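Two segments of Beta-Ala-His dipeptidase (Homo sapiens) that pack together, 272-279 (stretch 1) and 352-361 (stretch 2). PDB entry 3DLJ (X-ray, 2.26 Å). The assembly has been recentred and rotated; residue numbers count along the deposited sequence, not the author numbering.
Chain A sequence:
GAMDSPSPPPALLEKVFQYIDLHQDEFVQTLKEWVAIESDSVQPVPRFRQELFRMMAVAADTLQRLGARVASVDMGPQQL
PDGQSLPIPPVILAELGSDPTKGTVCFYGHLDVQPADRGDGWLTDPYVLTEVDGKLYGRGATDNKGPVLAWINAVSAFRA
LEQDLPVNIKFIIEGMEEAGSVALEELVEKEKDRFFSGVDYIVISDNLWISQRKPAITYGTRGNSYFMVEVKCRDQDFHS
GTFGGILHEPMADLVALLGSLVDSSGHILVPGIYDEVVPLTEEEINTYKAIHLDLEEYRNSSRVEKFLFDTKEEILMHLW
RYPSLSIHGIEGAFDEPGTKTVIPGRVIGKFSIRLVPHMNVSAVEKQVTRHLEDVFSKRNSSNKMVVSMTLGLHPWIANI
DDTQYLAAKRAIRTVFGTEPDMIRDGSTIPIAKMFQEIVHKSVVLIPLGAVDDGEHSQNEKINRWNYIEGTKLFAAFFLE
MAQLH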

# COMPACT_ATOMS: atom_id res chain seq x y z
N GLY A 272 19.00 16.60 -13.29
CA GLY A 272 18.36 17.32 -12.20
C GLY A 272 17.80 16.46 -11.07
O GLY A 272 17.58 16.94 -9.98
N ILE A 273 17.57 15.17 -11.32
CA ILE A 273 16.88 14.31 -10.33
C ILE A 273 17.52 14.22 -8.92
O ILE A 273 16.81 14.01 -7.94
CB ILE A 273 16.57 12.90 -10.93
CG1 ILE A 273 15.28 12.96 -11.76
CG2 ILE A 273 16.29 11.87 -9.82
CD1 ILE A 273 14.00 12.85 -10.93
N TYR A 274 18.83 14.41 -8.81
CA TYR A 274 19.51 14.29 -7.51
C TYR A 274 19.79 15.63 -6.84
O TYR A 274 20.24 15.68 -5.71
CB TYR A 274 20.79 13.45 -7.62
CG TYR A 274 20.51 12.01 -7.98
CD1 TYR A 274 20.64 11.58 -9.29
CD2 TYR A 274 20.09 11.11 -7.01
CE1 TYR A 274 20.34 10.26 -9.64
CE2 TYR A 274 19.80 9.78 -7.34
CZ TYR A 274 19.94 9.36 -8.67
OH TYR A 274 19.65 8.06 -9.03
N ASP A 275 19.50 16.70 -7.55
CA ASP A 275 19.77 18.05 -7.09
C ASP A 275 19.32 18.32 -5.66
O ASP A 275 20.08 18.90 -4.87
CB ASP A 275 19.14 19.06 -8.03
CG ASP A 275 19.85 19.15 -9.36
OD1 ASP A 275 20.92 18.51 -9.55
OD2 ASP A 275 19.32 19.89 -10.20
N GLU A 276 18.10 17.90 -5.34
CA GLU A 276 17.46 18.26 -4.09
C GLU A 276 17.33 17.14 -3.05
O GLU A 276 16.70 17.34 -2.01
CB GLU A 276 16.09 18.92 -4.36
CG GLU A 276 16.18 20.23 -5.18
CD GLU A 276 14.90 21.05 -5.11
OE1 GLU A 276 14.74 21.83 -4.13
OE2 GLU A 276 14.06 20.92 -6.04
N VAL A 277 17.93 15.97 -3.32
CA VAL A 277 17.97 14.88 -2.31
C VAL A 277 18.78 15.36 -1.11
O VAL A 277 19.86 15.90 -1.29
CB VAL A 277 18.58 13.56 -2.87
CG1 VAL A 277 18.52 12.43 -1.82
CG2 VAL A 277 17.90 13.12 -4.19
N VAL A 278 18.27 15.19 0.11
CA VAL A 278 19.06 15.68 1.27
C VAL A 278 20.40 14.95 1.37
O VAL A 278 20.47 13.74 1.12
CB VAL A 278 18.32 15.63 2.65
CG1 VAL A 278 17.13 16.57 2.65
CG2 VAL A 278 17.92 14.24 3.02
N PRO A 279 21.47 15.70 1.72
CA PRO A 279 22.79 15.08 1.86
C PRO A 279 22.80 14.03 2.96
O PRO A 279 22.24 14.25 4.03
CB PRO A 279 23.70 16.27 2.26
CG PRO A 279 22.97 17.49 1.87
CD PRO A 279 21.51 17.14 2.04
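Stretch 2 (352-361) SIRLVPHMNV

Stretch 1 is a loop that opens with two type I beta turns, Gly-272 to Asp-275 and Tyr-274 to Val-277, and then extends. Stretch 2 enters as a strand through Leu-355 and continues as a loop, with a cis peptide bond between Pro-357 and His-358. Asn-360 takes the N-cap position of the helix that follows. The register runs antiparallel where the backbones meet. Glu-276 CA lies 5.3 Å from Met-359 CA. Val-277 CA lies 5.1 Å from His-358 CA.

Gly-272 makes no contact with stretch 2. Ile-273 points sideways, but the end of its side chain comes nearer. Its CD1 lies 4.0 Å from Ile-353 CD1, and its CG2 lies 3.9 Å from Met-359 CE. The same methyl, Met-359 CE, is 3.3 Å from Ile-273 O. Tyr-274 points away, and Asp-275 stays out of contact.

Glu-276 points toward stretch 2. Its O accepts a hydrogen bond from His-358 N at 2.8 Å, and its OE2 lies 4.0 Å from Asn-360 CB.

Val-277 adds apolar packing. Its CG1 is 3.9 Å from Val-356 CG2, and its CG2 is 4.2 Å from Met-359 SD. That sulfur also accepts a weak hydrogen bond from Val-356 N at 3.6 Å, which ties the methionine side chain back to its own stretch.

Val-278 N donates the second backbone hydrogen bond, to Pro-357 O at 3.0 Å and nearly straight. The two bonds join the backbones on either side of Val-277. Val-278 CG1 lies over one face of the His-358 ring, 3.4 Å from His-358 ND1, in a CH-pi contact. The same CG1 is 4.2 Å from Pro-357 CB. Pro-279 points away and ends the contact.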

# COMPACT_ATOMS: atom_id res chain seq x y z
N SER A 352 7.71 4.91 -12.93
CA SER A 352 7.54 5.84 -11.83
C SER A 352 8.85 6.05 -11.11
O SER A 352 9.75 5.23 -11.17
CB SER A 352 6.44 5.36 -10.85
OG SER A 352 6.71 4.07 -10.34
N ILE A 353 8.94 7.18 -10.44
CA ILE A 353 10.07 7.54 -9.63
C ILE A 353 9.58 7.76 -8.20
O ILE A 353 8.73 8.63 -7.93
CB ILE A 353 10.78 8.82 -10.19
CG1 ILE A 353 11.20 8.61 -11.65
CG2 ILE A 353 11.97 9.19 -9.33
CD1 ILE A 353 11.72 9.86 -12.36
N ARG A 354 10.12 6.98 -7.28
CA ARG A 354 9.88 7.17 -5.87
C ARG A 354 10.63 8.38 -5.38
O ARG A 354 11.80 8.58 -5.71
CB ARG A 354 10.26 5.91 -5.11
CG ARG A 354 9.47 4.69 -5.57
CD ARG A 354 8.05 4.65 -4.98
NE ARG A 354 7.26 3.51 -5.49
CZ ARG A 354 5.98 3.27 -5.20
NH1 ARG A 354 5.37 2.20 -5.72
NH2 ARG A 354 5.31 4.07 -4.38
N LEU A 355 9.95 9.22 -4.61
CA LEU A 355 10.52 10.49 -4.23
C LEU A 355 10.89 10.50 -2.76
O LEU A 355 10.25 9.86 -1.95
CB LEU A 355 9.57 11.63 -4.56
CG LEU A 355 8.93 11.64 -5.96
CD1 LEU A 355 8.03 12.88 -6.10
CD2 LEU A 355 9.98 11.66 -7.03
N VAL A 356 11.96 11.24 -2.45
CA VAL A 356 12.48 11.35 -1.10
C VAL A 356 12.75 12.84 -0.79
O VAL A 356 12.83 13.66 -1.70
CB VAL A 356 13.78 10.50 -0.91
CG1 VAL A 356 13.51 9.03 -1.21
CG2 VAL A 356 14.92 11.04 -1.78
N PRO A 357 12.84 13.20 0.50
CA PRO A 357 13.30 14.54 0.87
C PRO A 357 14.64 14.89 0.22
O PRO A 357 15.55 14.05 0.22
CB PRO A 357 13.45 14.46 2.39
CG PRO A 357 12.57 13.35 2.82
CD PRO A 357 12.45 12.39 1.68
N HIS A 358 14.80 16.10 -0.34
CA HIS A 358 13.75 17.12 -0.41
C HIS A 358 13.22 17.37 -1.83
O HIS A 358 13.10 18.52 -2.24
CB HIS A 358 14.27 18.45 0.16
CG HIS A 358 14.12 18.55 1.64
ND1 HIS A 358 15.03 19.21 2.44
CD2 HIS A 358 13.17 18.06 2.48
CE1 HIS A 358 14.64 19.13 3.70
NE2 HIS A 358 13.52 18.43 3.75
N MET A 359 12.88 16.31 -2.56
CA MET A 359 12.48 16.44 -3.97
C MET A 359 11.11 17.13 -4.20
O MET A 359 10.11 16.79 -3.56
CB MET A 359 12.52 15.07 -4.68
CG MET A 359 13.88 14.35 -4.60
SD MET A 359 13.86 12.63 -5.18
CE MET A 359 13.89 12.89 -6.97
N ASN A 360 11.07 18.06 -5.15
CA ASN A 360 9.83 18.69 -5.59
C ASN A 360 9.13 17.94 -6.76
O ASN A 360 9.71 17.75 -7.83
CB ASN A 360 10.10 20.14 -5.99
CG ASN A 360 8.83 20.91 -6.29
OD1 ASN A 360 8.47 21.08 -7.46
ND2 ASN A 360 8.13 21.36 -5.24
N VAL A 361 7.87 17.55 -6.55
CA VAL A 361 7.03 16.90 -7.56
C VAL A 361 6.97 17.68 -8.89
O VAL A 361 7.10 17.10 -9.97
CB VAL A 361 5.58 16.64 -7.03
CG1 VAL A 361 4.70 16.09 -8.12
CG2 VAL A 361 5.59 15.67 -5.86